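DNA mismatch repair protein MutL (Aquifex aeolicus, PDB 6LZI) binds ADP in a Bergerat-fold ATPase domain and probably couples ATP binding and hydrolysis to DNA mismatch repair. Local coordinates at residues A[15-20]-A[159-163]; A[33-39]-A[177-183]. One frame throughout, in Å; residues are numbered along the deposited sequence.

Contact 1 (A[15-20]-A[159-163]); sequences SPVDVV and ERRKV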
loop_
_atom_site.group_PDB
_atom_site.type_symbol
_atom_site.label_atom_id
_atom_site.label_comp_id
_atom_site.label_asym_id
_atom_site.label_seq_id
_atom_site.Cartn_x
_atom_site.Cartn_y
_atom_site.Cartn_z
ATOM N N SER A 15 10.341 -2.976 -9.884
ATOM C CA SER A 15 9.891 -4.305 -9.490
ATOM C C SER A 15 8.404 -4.245 -9.215
ATOM O O SER A 15 7.812 -3.162 -9.132
ATOM C CB SER A 15 10.666 -4.849 -8.263
ATOM O OG SER A 15 10.326 -4.253 -7.029
ATOM N N PRO A 16 7.768 -5.388 -9.060
ATOM C CA PRO A 16 6.315 -5.399 -8.778
ATOM C C PRO A 16 5.893 -4.564 -7.582
ATOM O O PRO A 16 4.845 -3.943 -7.668
ATOM C CB PRO A 16 5.989 -6.889 -8.553
ATOM C CG PRO A 16 7.077 -7.590 -9.498
ATOM C CD PRO A 16 8.345 -6.741 -9.305
ATOM N N VAL A 17 6.657 -4.507 -6.485
ATOM C CA VAL A 17 6.189 -3.718 -5.347
ATOM C C VAL A 17 6.021 -2.256 -5.738
ATOM O O VAL A 17 5.121 -1.561 -5.227
ATOM C CB VAL A 17 7.156 -3.911 -4.158
ATOM C CG1 VAL A 17 8.419 -3.146 -4.356
ATOM C CG2 VAL A 17 6.448 -3.501 -2.799
ATOM N N ASP A 18 6.832 -1.770 -6.662
ATOM C CA ASP A 18 6.742 -0.354 -7.017
ATOM C C ASP A 18 5.439 -0.083 -7.743
ATOM O O ASP A 18 4.861 1.005 -7.637
ATOM C CB ASP A 18 7.891 0.070 -7.918
ATOM C CG ASP A 18 9.233 -0.057 -7.250
ATOM O OD1 ASP A 18 9.347 0.254 -6.033
ATOM O OD2 ASP A 18 10.190 -0.515 -7.927
ATOM N N VAL A 19 5.033 -1.047 -8.576
ATOM C CA VAL A 19 3.748 -0.982 -9.236
ATOM C C VAL A 19 2.604 -0.962 -8.218
ATOM O O VAL A 19 1.672 -0.145 -8.323
ATOM C CB VAL A 19 3.584 -2.144 -10.199
ATOM C CG1 VAL A 19 2.159 -2.041 -10.812
ATOM C CG2 VAL A 19 4.649 -2.091 -11.265
ATOM N N VAL A 20 2.613 -1.904 -7.273
ATOM C CA VAL A 20 1.544 -1.972 -6.281
ATOM C C VAL A 20 1.465 -0.658 -5.537
ATOM O O VAL A 20 0.396 -0.119 -5.321
ATOM C CB VAL A 20 1.837 -3.098 -5.292
ATOM C CG1 VAL A 20 0.792 -3.177 -4.173
ATOM C CG2 VAL A 20 1.859 -4.421 -6.040
ATOM N N GLU A 159 9.648 -11.234 -3.858
ATOM C CA GLU A 159 8.768 -10.170 -4.334
ATOM C C GLU A 159 7.470 -10.190 -3.593
ATOM O O GLU A 159 6.899 -9.132 -3.329
ATOM C CB GLU A 159 8.476 -10.315 -5.818
ATOM C CG GLU A 159 9.351 -9.486 -6.720
ATOM C CD GLU A 159 9.490 -8.030 -6.241
ATOM O OE1 GLU A 159 8.512 -7.206 -6.159
ATOM O OE2 GLU A 159 10.644 -7.732 -5.980
ATOM N N ARG A 160 7.002 -11.392 -3.238
ATOM C CA ARG A 160 5.745 -11.516 -2.506
ATOM C C ARG A 160 5.826 -10.812 -1.163
ATOM O O ARG A 160 4.942 -10.016 -0.794
ATOM C CB ARG A 160 5.431 -12.983 -2.270
ATOM C CG ARG A 160 4.995 -13.797 -3.502
ATOM C CD ARG A 160 5.255 -15.326 -3.296
ATOM N NE ARG A 160 4.955 -16.073 -4.522
ATOM C CZ ARG A 160 5.409 -17.287 -4.813
ATOM N NH1 ARG A 160 6.195 -17.943 -3.960
ATOM N NH2 ARG A 160 5.078 -17.842 -5.978
ATOM N N ARG A 161 6.927 -11.043 -0.439
ATOM C CA ARG A 161 7.022 -10.486 0.901
ATOM C C ARG A 161 7.104 -8.964 0.852
ATOM O O ARG A 161 6.535 -8.283 1.722
ATOM C CB ARG A 161 8.217 -11.134 1.639
ATOM C CG ARG A 161 8.034 -12.632 2.032
ATOM C CD ARG A 161 9.303 -13.233 2.712
ATOM N NE ARG A 161 10.389 -12.247 2.820
ATOM C CZ ARG A 161 11.501 -12.261 2.085
ATOM N NH1 ARG A 161 11.702 -13.228 1.198
ATOM N NH2 ARG A 161 12.421 -11.316 2.244
ATOM N N LYS A 162 7.725 -8.409 -0.197
ATOM C CA LYS A 162 7.821 -6.955 -0.290
ATOM C C LYS A 162 6.448 -6.343 -0.495
ATOM O O LYS A 162 6.135 -5.338 0.121
ATOM C CB LYS A 162 8.762 -6.526 -1.413
ATOM C CG LYS A 162 10.203 -6.905 -1.182
ATOM C CD LYS A 162 10.937 -7.102 -2.509
ATOM C CE LYS A 162 11.134 -5.806 -3.293
ATOM N NZ LYS A 162 11.908 -5.996 -4.631
ATOM N N VAL A 163 5.587 -7.013 -1.268
ATOM C CA VAL A 163 4.231 -6.547 -1.500
ATOM C C VAL A 163 3.403 -6.723 -0.236
ATOM O O VAL A 163 2.631 -5.832 0.139
ATOM C CB VAL A 163 3.586 -7.301 -2.694
ATOM C CG1 VAL A 163 2.048 -7.037 -2.712
ATOM C CG2 VAL A 163 4.181 -6.850 -3.967
#

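Contact 2 (A[33-39]-A[177-183]); sequences TKVEVEI and VEFTLFS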
loop_
_atom_site.group_PDB
_atom_site.type_symbol
_atom_site.label_atom_id
_atom_site.label_comp_id
_atom_site.label_asym_id
_atom_site.label_seq_id
_atom_site.Cartn_x
_atom_site.Cartn_y
_atom_site.Cartn_z
ATOM N N THR A 33 -12.627 3.158 -0.155
ATOM C CA THR A 33 -12.694 2.551 1.189
ATOM C C THR A 33 -12.432 1.036 1.173
ATOM O O THR A 33 -12.356 0.405 2.240
ATOM C CB THR A 33 -14.069 2.823 1.832
ATOM O OG1 THR A 33 -15.073 2.260 1.006
ATOM C CG2 THR A 33 -14.314 4.372 1.999
ATOM N N LYS A 34 -12.275 0.437 -0.009
ATOM C CA LYS A 34 -11.932 -0.967 -0.136
ATOM C C LYS A 34 -10.934 -1.070 -1.265
ATOM O O LYS A 34 -11.220 -0.573 -2.365
ATOM C CB LYS A 34 -13.199 -1.780 -0.450
ATOM C CG LYS A 34 -14.217 -1.480 0.629
ATOM C CD LYS A 34 -14.960 -2.711 1.105
ATOM C CE LYS A 34 -15.885 -2.325 2.295
ATOM N NZ LYS A 34 -17.199 -1.792 1.761
ATOM N N VAL A 35 -9.737 -1.571 -0.938
ATOM C CA VAL A 35 -8.668 -1.774 -1.898
ATOM C C VAL A 35 -8.317 -3.254 -1.940
ATOM O O VAL A 35 -7.976 -3.851 -0.910
ATOM C CB VAL A 35 -7.449 -0.946 -1.488
ATOM C CG1 VAL A 35 -6.273 -1.264 -2.457
ATOM C CG2 VAL A 35 -7.784 0.582 -1.479
ATOM N N GLU A 36 -8.348 -3.830 -3.126
ATOM C CA GLU A 36 -8.111 -5.260 -3.251
ATOM C C GLU A 36 -6.902 -5.409 -4.143
ATOM O O GLU A 36 -6.892 -4.840 -5.246
ATOM C CB GLU A 36 -9.309 -5.912 -3.916
ATOM C CG GLU A 36 -9.184 -7.418 -4.069
ATOM C CD GLU A 36 -10.444 -7.960 -4.738
ATOM O OE1 GLU A 36 -11.505 -7.899 -4.069
ATOM O OE2 GLU A 36 -10.386 -8.337 -5.932
ATOM N N VAL A 37 -5.897 -6.165 -3.670
ATOM C CA VAL A 37 -4.705 -6.426 -4.452
ATOM C C VAL A 37 -4.552 -7.910 -4.716
ATOM O O VAL A 37 -4.696 -8.742 -3.805
ATOM C CB VAL A 37 -3.464 -5.945 -3.690
ATOM C CG1 VAL A 37 -2.186 -6.126 -4.543
ATOM C CG2 VAL A 37 -3.623 -4.443 -3.242
ATOM N N GLU A 38 -4.153 -8.250 -5.943
ATOM C CA GLU A 38 -3.863 -9.643 -6.279
ATOM C C GLU A 38 -2.535 -9.666 -7.000
ATOM O O GLU A 38 -2.288 -8.848 -7.877
ATOM C CB GLU A 38 -4.976 -10.256 -7.148
ATOM C CG GLU A 38 -4.523 -11.575 -7.680
ATOM C CD GLU A 38 -5.630 -12.331 -8.358
ATOM O OE1 GLU A 38 -6.613 -11.651 -8.779
ATOM O OE2 GLU A 38 -5.500 -13.592 -8.453
ATOM N N ILE A 39 -1.659 -10.603 -6.612
ATOM C CA ILE A 39 -0.447 -10.780 -7.375
ATOM C C ILE A 39 -0.333 -12.244 -7.745
ATOM O O ILE A 39 -0.830 -13.137 -7.022
ATOM C CB ILE A 39 0.794 -10.313 -6.584
ATOM C CG1 ILE A 39 0.864 -11.025 -5.268
ATOM C CG2 ILE A 39 0.725 -8.765 -6.267
ATOM C CD1 ILE A 39 2.219 -10.791 -4.620
ATOM N N VAL A 177 -9.821 2.094 5.904
ATOM C CA VAL A 177 -9.844 1.469 4.581
ATOM C C VAL A 177 -9.722 -0.035 4.736
ATOM O O VAL A 177 -8.925 -0.520 5.529
ATOM C CB VAL A 177 -8.714 2.005 3.687
ATOM C CG1 VAL A 177 -8.701 1.318 2.272
ATOM C CG2 VAL A 177 -8.981 3.515 3.515
ATOM N N GLU A 178 -10.506 -0.763 3.961
ATOM C CA GLU A 178 -10.337 -2.204 3.938
ATOM C C GLU A 178 -9.268 -2.561 2.929
ATOM O O GLU A 178 -9.204 -1.981 1.849
ATOM C CB GLU A 178 -11.679 -2.879 3.605
ATOM C CG GLU A 178 -11.586 -4.404 3.464
ATOM C CD GLU A 178 -12.961 -4.972 3.267
ATOM O OE1 GLU A 178 -13.079 -6.063 2.698
ATOM O OE2 GLU A 178 -13.928 -4.319 3.707
ATOM N N PHE A 179 -8.420 -3.520 3.289
ATOM C CA PHE A 179 -7.411 -4.017 2.376
ATOM C C PHE A 179 -7.508 -5.524 2.287
ATOM O O PHE A 179 -7.584 -6.214 3.302
ATOM C CB PHE A 179 -5.981 -3.656 2.856
ATOM C CG PHE A 179 -5.696 -2.216 2.794
ATOM C CD1 PHE A 179 -5.154 -1.651 1.653
ATOM C CD2 PHE A 179 -5.935 -1.396 3.922
ATOM C CE1 PHE A 179 -4.893 -0.312 1.587
ATOM C CE2 PHE A 179 -5.721 -0.051 3.838
ATOM C CZ PHE A 179 -5.212 0.468 2.687
ATOM N N THR A 180 -7.393 -6.035 1.083
ATOM C CA THR A 180 -7.264 -7.452 0.879
ATOM C C THR A 180 -6.076 -7.677 -0.044
ATOM O O THR A 180 -5.870 -6.906 -0.985
ATOM C CB THR A 180 -8.537 -8.027 0.246
ATOM O OG1 THR A 180 -9.650 -7.698 1.107
ATOM C CG2 THR A 180 -8.440 -9.500 0.197
ATOM N N LEU A 181 -5.316 -8.762 0.214
ATOM C CA LEU A 181 -4.257 -9.208 -0.701
ATOM C C LEU A 181 -4.443 -10.693 -0.964
ATOM O O LEU A 181 -4.484 -11.465 -0.019
ATOM C CB LEU A 181 -2.864 -8.992 -0.081
ATOM C CG LEU A 181 -1.664 -9.560 -0.861
ATOM C CD1 LEU A 181 -1.421 -8.860 -2.234
ATOM C CD2 LEU A 181 -0.406 -9.398 0.034
ATOM N N PHE A 182 -4.544 -11.074 -2.248
ATOM C CA PHE A 182 -4.448 -12.439 -2.720
ATOM C C PHE A 182 -3.080 -12.615 -3.378
ATOM O O PHE A 182 -2.715 -11.828 -4.245
ATOM C CB PHE A 182 -5.525 -12.743 -3.772
ATOM C CG PHE A 182 -6.930 -12.577 -3.284
ATOM C CD1 PHE A 182 -7.585 -13.617 -2.684
ATOM C CD2 PHE A 182 -7.593 -11.344 -3.401
ATOM C CE1 PHE A 182 -8.877 -13.456 -2.212
ATOM C CE2 PHE A 182 -8.894 -11.186 -2.936
ATOM C CZ PHE A 182 -9.525 -12.233 -2.328
ATOM N N SER A 183 -2.336 -13.646 -3.001
ATOM C CA SER A 183 -1.120 -13.968 -3.732
ATOM C C SER A 183 -1.104 -15.449 -4.074
ATOM O O SER A 183 -1.378 -16.285 -3.204
ATOM C CB SER A 183 0.146 -13.601 -2.945
ATOM O OG SER A 183 0.008 -13.862 -1.592
HETATM O O HOH W 1 -11.188 -8.224 -1.671
#

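Contact 1 (A[15-20]-A[159-163])
Glu159 reaches from helix 156-173 over the first turn of helix 16-29, its side chain crossing that of Pro16 at about a right angle. The chain bends at chi2 (-47°), which turns the carboxylate back toward Ser15 and Pro16. Glu159 OE1 accepts the N-H of Val17, N to OE1 3.3 Å, nearly end-on to the C-O bond. Pro16 CD lies 3.2 Å from Glu159 OE1. The N-H used belongs to the first turn of the helix, where no preceding turn supplies a carbonyl, and Ser15 holds the N-cap position. Glu159 OE2 offers its syn lone pair to Lys162 NZ in a salt bridge within the same helix. Lys162 NZ also makes a weak bond to Ser15 OG at 3.4 Å. With an alanine here instead of Glu159, the Val17 N-H and the Lys162 ammonium would probably lose the carboxylate that ties them together. Past this polar end, Val17 CG1 lies 3.9 Å from Lys162 CE, while Val17 CG2 rests 3.5 Å from Lys162 O. Val20 CG2 and Val163 CG2 meet methyl to methyl at 3.9 Å. The short helical segments run nearly parallel, 25° apart with axes 9.2 Å from each other. Leu166 and Ile167 extend the apolar seam, and Ile47 of strand 46-51 touches Pro16 and Val20: the helices pack side by side on one face of the mixed sheet, the alpha/beta sandwich of a Bergerat (GHKL) ATPase.

Contact 2 (A[33-39]-A[177-183])
Val37 and Leu181 pair directly across two parallel strands, their side chains on the sheet face that also carries Val35, Phe179 and Ile39. From Leu181 CB, which lies 4.2 Å from Val37 O, the chain leaves with CG anti to the backbone N (chi1 173°). The branch at CG then brings Leu181 CD1 back toward strand 34-40, where it meets Val37 O at 3.6 Å and Val37 CG1 at 3.7 Å, and more loosely Ile39 CG1. The same Val37 O receives the N-H of Phe182, N to O 2.8 Å, nearly along the C=O axis. It is one of six backbone bonds, from Glu178 N to Thr33 O at one end to Ile39 N to Phe182 O at the other. On the other face, Glu36 CG meets the Phe182 ring in its plane, at the CE2 edge, and the carboxylate is turned 84° from the ring. Glu36 and Glu38 both form salt bridges with Arg48 of the adjoining strand, whereas Glu178 pairs with Lys192 and approaches Lys34 mainly through that residue's aliphatic carbons. Strands 46-51 and 186-191 flank the pair, both antiparallel to it, so this is the one parallel pairing in the mixed sheet of the Bergerat-fold ATPase domain. Helix 16-29 covers Val35 and Val37 through Val24, and helix 156-173 covers Phe179 and Leu181 through Ala171, Val163 and Leu164.

Contacts 1 and 2 form two layers of the ATPase domain, a helix pair lying on a strand pair, with centres 13 Å apart. Each helix leads into one of the strands: helix 16-29 into 34-40, and helix 156-173 into 178-183. Val163 joins the layers, its CG1 lying 3.9 Å from Leu181 CD1 and 4.2 Å from Ile39 CG2; on the neighbouring helix, Val20 CG1 is 4.2 Å from Val37 CG1. Neither contact binds the nucleotide: ADP lies about 12 Å from the Val20 side chain and about 8 Å from that of Val35. Helix 16-29 nevertheless continues to Asn26 and Ser27, which line the ADP pocket.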